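Local coordinates for hypothetical conserved protein (Geobacillus kaustophilus, PDB 2YXY) that is of unknown function, a DUF1811-family protein that joins a pair of long helices to a small, probably SH3-like antiparallel beta domain, at residues F78-W89 with E99-L107. Residues are numbered along the deposited sequence; the frame is centred on the assembly and turned at random.
Sequences FKVRYLKGVFAW and EEALPISLL
Ala88 and Leu102 pair across two antiparallel strands, 87-89 and 100-103, through both of their backbone bonds: Ala88 N to Leu102 O and Leu102 N to Ala88 O, each 2.8 Å. Pro103 takes the non-hydrogen-bonded place opposite Phe87, where its lack of an N-H costs the ladder nothing; the next bond is Ile104 N to Val86 O, 2.9 Å, at the start of the 3-10 turn 104-106.

The two faces of the sheet differ. On one, the methyl of Ala101 sits almost squarely over the six-membered ring of Trp89, CB 3.5 Å from its centroid; the Tyr82 hydroxyl lies over the opposite face of the indole. On the other, Leu102 CD2 lies over one face of the Phe78 ring in a CH-pi contact, 3.9 Å from the centroid, while Glu100 O meets that ring at its edge. With CG anti to the backbone N (chi1 -170°), Phe78 carries its ring across to strand 100-103. Leu107 packs on the same side, CD1 3.7 Å from Ala88 CB and CD2 against Phe78; Phe62 and Tyr68 also touch Leu107.

At the Trp89 end Arg81 NH1 meets Glu99 OE1 at 2.7 Å, a salt bridge whose hydrogen bond is weak, bent to 125°, though guanidinium and carboxylate planes are only 21° apart. Tyr82 CE2 lies over the guanidinium. Arg81 and Tyr82 together stand opposite Trp89, a classic bulge, both N-H groups bonding to Trp89 O.

Three backbone bonds thus set the register of edge strand 100-103 in the four-stranded antiparallel sheet and apolar contacts flank it on both faces, while the charged pair is less firmly fixed, Glu99 being poorly ordered.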
ATOM      1  N   PHE A  78       3.852   9.720  -8.078  1.00 35.87           N
ATOM      2  CA  PHE A  78       2.740  10.249  -7.300  1.00 32.71           C
ATOM      3  C   PHE A  78       3.182  11.526  -6.601  1.00 32.97           C
ATOM      4  O   PHE A  78       4.238  11.578  -5.975  1.00 34.33           O
ATOM      5  CB  PHE A  78       2.311   9.190  -6.263  1.00 30.65           C
ATOM      6  CG  PHE A  78       1.035   9.506  -5.543  1.00 27.09           C
ATOM      7  CD1 PHE A  78       1.060   9.926  -4.217  1.00 27.25           C
ATOM      8  CD2 PHE A  78      -0.199   9.331  -6.171  1.00 30.30           C
ATOM      9  CE1 PHE A  78      -0.112  10.147  -3.517  1.00 25.58           C
ATOM     10  CE2 PHE A  78      -1.396   9.552  -5.479  1.00 32.14           C
ATOM     11  CZ  PHE A  78      -1.351   9.965  -4.143  1.00 35.47           C
ATOM     12  N   LYS A  79       2.359  12.555  -6.695  1.00 37.77           N
ATOM     13  CA  LYS A  79       2.677  13.824  -6.075  1.00 40.87           C
ATOM     14  C   LYS A  79       1.862  13.925  -4.797  1.00 36.61           C
ATOM     15  O   LYS A  79       0.642  13.956  -4.841  1.00 37.59           O
ATOM     16  CB  LYS A  79       2.308  14.957  -7.022  1.00 44.51           C
ATOM     17  CG  LYS A  79       3.193  16.166  -6.885  1.00 57.00           C
ATOM     18  CD  LYS A  79       3.098  16.787  -5.526  1.00 53.67           C
ATOM     19  CE  LYS A  79       3.869  18.097  -5.529  1.00 67.62           C
ATOM     20  NZ  LYS A  79       3.468  18.943  -6.691  1.00 58.44           N
ATOM     21  N   VAL A  80       2.540  13.987  -3.660  1.00 39.54           N
ATOM     22  CA  VAL A  80       1.842  14.046  -2.388  1.00 40.63           C
ATOM     23  C   VAL A  80       1.312  15.428  -2.004  1.00 43.06           C
ATOM     24  O   VAL A  80       2.058  16.401  -1.932  1.00 44.74           O
ATOM     25  CB  VAL A  80       2.745  13.564  -1.252  1.00 41.30           C
ATOM     26  CG1 VAL A  80       1.992  13.658   0.071  1.00 32.57           C
ATOM     27  CG2 VAL A  80       3.235  12.141  -1.539  1.00 36.82           C
ATOM     28  N   ARG A  81       0.015  15.501  -1.755  1.00 39.39           N
ATOM     29  CA  ARG A  81      -0.602  16.737  -1.339  1.00 38.28           C
ATOM     30  C   ARG A  81      -0.486  16.735   0.178  1.00 41.47           C
ATOM     31  O   ARG A  81       0.017  17.685   0.773  1.00 36.69           O
ATOM     32  CB  ARG A  81      -2.071  16.776  -1.779  1.00 38.03           C
ATOM     33  CG  ARG A  81      -2.863  17.953  -1.213  1.00 51.28           C
ATOM     34  CD  ARG A  81      -4.357  17.816  -1.516  1.00 58.10           C
ATOM     35  NE  ARG A  81      -5.157  18.611  -0.587  1.00 65.06           N
ATOM     36  CZ  ARG A  81      -6.476  18.513  -0.444  1.00 67.44           C
ATOM     37  NH1 ARG A  81      -7.174  17.653  -1.173  1.00 69.35           N
ATOM     38  NH2 ARG A  81      -7.100  19.268   0.447  1.00 74.50           N
ATOM     39  N   TYR A  82      -0.940  15.658   0.815  1.00 42.64           N
ATOM     40  CA  TYR A  82      -0.830  15.587   2.268  1.00 46.46           C
ATOM     41  C   TYR A  82      -0.957  14.175   2.819  1.00 44.93           C
ATOM     42  O   TYR A  82      -1.557  13.302   2.191  1.00 41.80           O
ATOM     43  CB  TYR A  82      -1.870  16.495   2.919  1.00 42.18           C
ATOM     44  CG  TYR A  82      -3.267  15.951   2.888  1.00 45.12           C
ATOM     45  CD1 TYR A  82      -3.770  15.223   3.965  1.00 50.35           C
ATOM     46  CD2 TYR A  82      -4.090  16.160   1.785  1.00 43.87           C
ATOM     47  CE1 TYR A  82      -5.066  14.714   3.948  1.00 47.72           C
ATOM     48  CE2 TYR A  82      -5.384  15.655   1.754  1.00 51.28           C
ATOM     49  CZ  TYR A  82      -5.864  14.932   2.841  1.00 51.87           C
ATOM     50  OH  TYR A  82      -7.144  14.429   2.822  1.00 57.47           O
ATOM     51  N   LEU A  83      -0.387  13.977   4.000  1.00 42.30           N
ATOM     52  CA  LEU A  83      -0.407  12.697   4.676  1.00 39.96           C
ATOM     53  C   LEU A  83      -1.440  12.643   5.808  1.00 46.24           C
ATOM     54  O   LEU A  83      -1.708  13.642   6.484  1.00 44.04           O
ATOM     55  CB  LEU A  83       0.975  12.392   5.236  1.00 38.08           C
ATOM     56  CG  LEU A  83       2.132  12.126   4.268  1.00 45.15           C
ATOM     57  CD1 LEU A  83       1.750  11.004   3.321  1.00 43.88           C
ATOM     58  CD2 LEU A  83       2.485  13.388   3.501  1.00 39.79           C
ATOM     59  N   LYS A  84      -2.011  11.459   6.012  1.00 44.26           N
ATOM     60  CA  LYS A  84      -3.020  11.234   7.039  1.00 43.35           C
ATOM     61  C   LYS A  84      -3.015   9.759   7.426  1.00 39.92           C
ATOM     62  O   LYS A  84      -3.457   8.913   6.655  1.00 41.28           O
ATOM     63  CB  LYS A  84      -4.399  11.614   6.502  1.00 49.19           C
ATOM     64  CG  LYS A  84      -4.785  13.053   6.746  1.00 64.36           C
ATOM     65  CD  LYS A  84      -5.228  13.269   8.186  1.00 72.21           C
ATOM     66  CE  LYS A  84      -6.632  12.725   8.426  1.00 75.21           C
ATOM     67  NZ  LYS A  84      -6.763  11.294   8.041  1.00 76.26           N
ATOM     68  N   GLY A  85      -2.520   9.455   8.619  1.00 41.15           N
ATOM     69  CA  GLY A  85      -2.463   8.069   9.048  1.00 38.48           C
ATOM     70  C   GLY A  85      -1.400   7.393   8.207  1.00 39.44           C
ATOM     71  O   GLY A  85      -0.282   7.910   8.108  1.00 39.62           O
ATOM     72  N   VAL A  86      -1.732   6.263   7.581  1.00 32.38           N
ATOM     73  CA  VAL A  86      -0.753   5.569   6.747  1.00 29.93           C
ATOM     74  C   VAL A  86      -1.041   5.843   5.275  1.00 29.80           C
ATOM     75  O   VAL A  86      -0.610   5.104   4.386  1.00 30.34           O
ATOM     76  CB  VAL A  86      -0.763   4.045   7.020  1.00 32.81           C
ATOM     77  CG1 VAL A  86      -0.445   3.794   8.462  1.00 28.58           C
ATOM     78  CG2 VAL A  86      -2.102   3.442   6.671  1.00 21.75           C
ATOM     79  N   PHE A  87      -1.771   6.929   5.037  1.00 22.28           N
ATOM     80  CA  PHE A  87      -2.169   7.343   3.699  1.00 26.94           C
ATOM     81  C   PHE A  87      -1.542   8.651   3.192  1.00 33.35           C
ATOM     82  O   PHE A  87      -1.305   9.611   3.938  1.00 28.17           O
ATOM     83  CB  PHE A  87      -3.691   7.498   3.624  1.00 31.76           C
ATOM     84  CG  PHE A  87      -4.441   6.202   3.696  1.00 30.29           C
ATOM     85  CD1 PHE A  87      -4.571   5.390   2.567  1.00 31.29           C
ATOM     86  CD2 PHE A  87      -5.007   5.787   4.891  1.00 32.53           C
ATOM     87  CE1 PHE A  87      -5.258   4.169   2.637  1.00 31.49           C
ATOM     88  CE2 PHE A  87      -5.694   4.571   4.976  1.00 31.05           C
ATOM     89  CZ  PHE A  87      -5.823   3.761   3.853  1.00 30.29           C
ATOM     90  N   ALA A  88      -1.280   8.668   1.897  1.00 32.58           N
ATOM     91  CA  ALA A  88      -0.735   9.843   1.252  1.00 33.22           C
ATOM     92  C   ALA A  88      -1.826  10.232   0.285  1.00 31.41           C
ATOM     93  O   ALA A  88      -2.231   9.422  -0.540  1.00 30.21           O
ATOM     94  CB  ALA A  88       0.540   9.491   0.496  1.00 34.74           C
ATOM     95  N   TRP A  89      -2.353  11.441   0.422  1.00 34.33           N
ATOM     96  CA  TRP A  89      -3.374  11.915  -0.502  1.00 34.15           C
ATOM     97  C   TRP A  89      -2.621  12.752  -1.529  1.00 38.23           C
ATOM     98  O   TRP A  89      -1.793  13.592  -1.171  1.00 33.76           O
ATOM     99  CB  TRP A  89      -4.385  12.786   0.217  1.00 43.72           C
ATOM    100  CG  TRP A  89      -5.132  12.056   1.258  1.00 49.18           C
ATOM    101  CD1 TRP A  89      -4.693  11.713   2.508  1.00 48.62           C
ATOM    102  CD2 TRP A  89      -6.459  11.563   1.145  1.00 46.39           C
ATOM    103  NE1 TRP A  89      -5.678  11.034   3.180  1.00 49.67           N
ATOM    104  CE2 TRP A  89      -6.776  10.930   2.363  1.00 47.08           C
ATOM    105  CE3 TRP A  89      -7.417  11.593   0.128  1.00 46.00           C
ATOM    106  CZ2 TRP A  89      -8.009  10.336   2.596  1.00 48.26           C
ATOM    107  CZ3 TRP A  89      -8.646  11.001   0.355  1.00 54.53           C
ATOM    108  CH2 TRP A  89      -8.932  10.379   1.583  1.00 52.33           C
ATOM    109  N   GLU A  99      -7.756  13.586  -7.121  1.00 69.34           N
ATOM    110  CA  GLU A  99      -7.076  13.232  -5.880  1.00 65.39           C
ATOM    111  C   GLU A  99      -7.332  11.767  -5.559  1.00 63.54           C
ATOM    112  O   GLU A  99      -8.353  11.194  -5.965  1.00 64.32           O
ATOM    113  CB  GLU A  99      -7.536  14.097  -4.708  1.00 65.51           C
ATOM    114  CG  GLU A  99      -6.474  14.176  -3.621  1.00 70.48           C
ATOM    115  CD  GLU A  99      -6.961  14.819  -2.345  1.00 70.29           C
ATOM    116  OE1 GLU A  99      -6.107  15.177  -1.507  1.00 76.18           O
ATOM    117  OE2 GLU A  99      -8.188  14.955  -2.170  1.00 72.28           O
ATOM    118  N   GLU A 100      -6.407  11.165  -4.818  1.00 54.25           N
ATOM    119  CA  GLU A 100      -6.510   9.756  -4.476  1.00 46.01           C
ATOM    120  C   GLU A 100      -5.693   9.455  -3.221  1.00 41.05           C
ATOM    121  O   GLU A 100      -4.639  10.050  -3.015  1.00 32.37           O
ATOM    122  CB  GLU A 100      -5.997   8.957  -5.676  1.00 50.39           C
ATOM    123  CG  GLU A 100      -5.656   7.519  -5.450  1.00 59.16           C
ATOM    124  CD  GLU A 100      -4.907   6.937  -6.630  1.00 60.99           C
ATOM    125  OE1 GLU A 100      -4.623   5.720  -6.624  1.00 60.98           O
ATOM    126  OE2 GLU A 100      -4.597   7.708  -7.569  1.00 64.72           O
ATOM    127  N   ALA A 101      -6.188   8.539  -2.387  1.00 36.94           N
ATOM    128  CA  ALA A 101      -5.494   8.151  -1.156  1.00 35.35           C
ATOM    129  C   ALA A 101      -4.707   6.867  -1.414  1.00 33.65           C
ATOM    130  O   ALA A 101      -5.268   5.843  -1.794  1.00 34.41           O
ATOM    131  CB  ALA A 101      -6.498   7.934  -0.021  1.00 34.63           C
ATOM    132  N   LEU A 102      -3.405   6.921  -1.187  1.00 31.00           N
ATOM    133  CA  LEU A 102      -2.549   5.774  -1.436  1.00 33.39           C
ATOM    134  C   LEU A 102      -1.806   5.387  -0.171  1.00 28.48           C
ATOM    135  O   LEU A 102      -1.305   6.259   0.534  1.00 30.60           O
ATOM    136  CB  LEU A 102      -1.544   6.131  -2.532  1.00 37.62           C
ATOM    137  CG  LEU A 102      -1.242   5.144  -3.661  1.00 46.56           C
ATOM    138  CD1 LEU A 102      -2.539   4.709  -4.346  1.00 41.10           C
ATOM    139  CD2 LEU A 102      -0.308   5.809  -4.669  1.00 44.70           C
ATOM    140  N   PRO A 103      -1.736   4.075   0.142  1.00 26.92           N
ATOM    141  CA  PRO A 103      -1.016   3.639   1.354  1.00 24.62           C
ATOM    142  C   PRO A 103       0.445   4.019   1.139  1.00 25.41           C
ATOM    143  O   PRO A 103       0.954   3.894   0.004  1.00 26.15           O
ATOM    144  CB  PRO A 103      -1.202   2.106   1.370  1.00 26.60           C
ATOM    145  CG  PRO A 103      -2.406   1.851   0.491  1.00 29.10           C
ATOM    146  CD  PRO A 103      -2.272   2.920  -0.611  1.00 27.30           C
ATOM    147  N   ILE A 104       1.124   4.463   2.198  1.00 19.44           N
ATOM    148  CA  ILE A 104       2.525   4.876   2.059  1.00 23.40           C
ATOM    149  C   ILE A 104       3.439   3.738   1.597  1.00 26.65           C
ATOM    150  O   ILE A 104       4.537   3.974   1.069  1.00 26.27           O
ATOM    151  CB  ILE A 104       3.075   5.516   3.385  1.00 25.61           C
ATOM    152  CG1 ILE A 104       2.935   4.554   4.584  1.00 19.79           C
ATOM    153  CG2 ILE A 104       2.296   6.790   3.678  1.00 29.09           C
ATOM    154  CD1 ILE A 104       3.532   5.143   5.895  1.00 22.70           C
ATOM    155  N   SER A 105       2.977   2.502   1.760  1.00 23.93           N
ATOM    156  CA  SER A 105       3.763   1.351   1.324  1.00 23.81           C
ATOM    157  C   SER A 105       3.870   1.295  -0.217  1.00 27.18           C
ATOM    158  O   SER A 105       4.670   0.532  -0.758  1.00 27.83           O
ATOM    159  CB  SER A 105       3.117   0.061   1.844  1.00 21.65           C
ATOM    160  OG  SER A 105       1.743   0.023   1.477  1.00 21.72           O
ATOM    161  N   LEU A 106       3.056   2.082  -0.923  1.00 23.50           N
ATOM    162  CA  LEU A 106       3.116   2.088  -2.385  1.00 28.91           C
ATOM    163  C   LEU A 106       3.978   3.243  -2.969  1.00 35.77           C
ATOM    164  O   LEU A 106       3.961   3.467  -4.173  1.00 35.74           O
ATOM    165  CB  LEU A 106       1.686   2.116  -2.976  1.00 24.76           C
ATOM    166  CG  LEU A 106       0.808   0.876  -2.630  1.00 32.10           C
ATOM    167  CD1 LEU A 106      -0.492   0.915  -3.407  1.00 30.89           C
ATOM    168  CD2 LEU A 106       1.550  -0.426  -2.976  1.00 22.79           C
ATOM    169  N   LEU A 107       4.725   3.950  -2.113  1.00 30.48           N
ATOM    170  CA  LEU A 107       5.592   5.058  -2.530  1.00 35.93           C
ATOM    171  C   LEU A 107       7.053   4.668  -2.297  1.00 34.85           C
ATOM    172  O   LEU A 107       7.445   4.377  -1.170  1.00 35.33           O
ATOM    173  CB  LEU A 107       5.279   6.322  -1.722  1.00 31.59           C
ATOM    174  CG  LEU A 107       3.826   6.810  -1.723  1.00 33.73           C
ATOM    175  CD1 LEU A 107       3.709   8.017  -0.802  1.00 32.90           C
ATOM    176  CD2 LEU A 107       3.374   7.152  -3.141  1.00 34.61           C
TER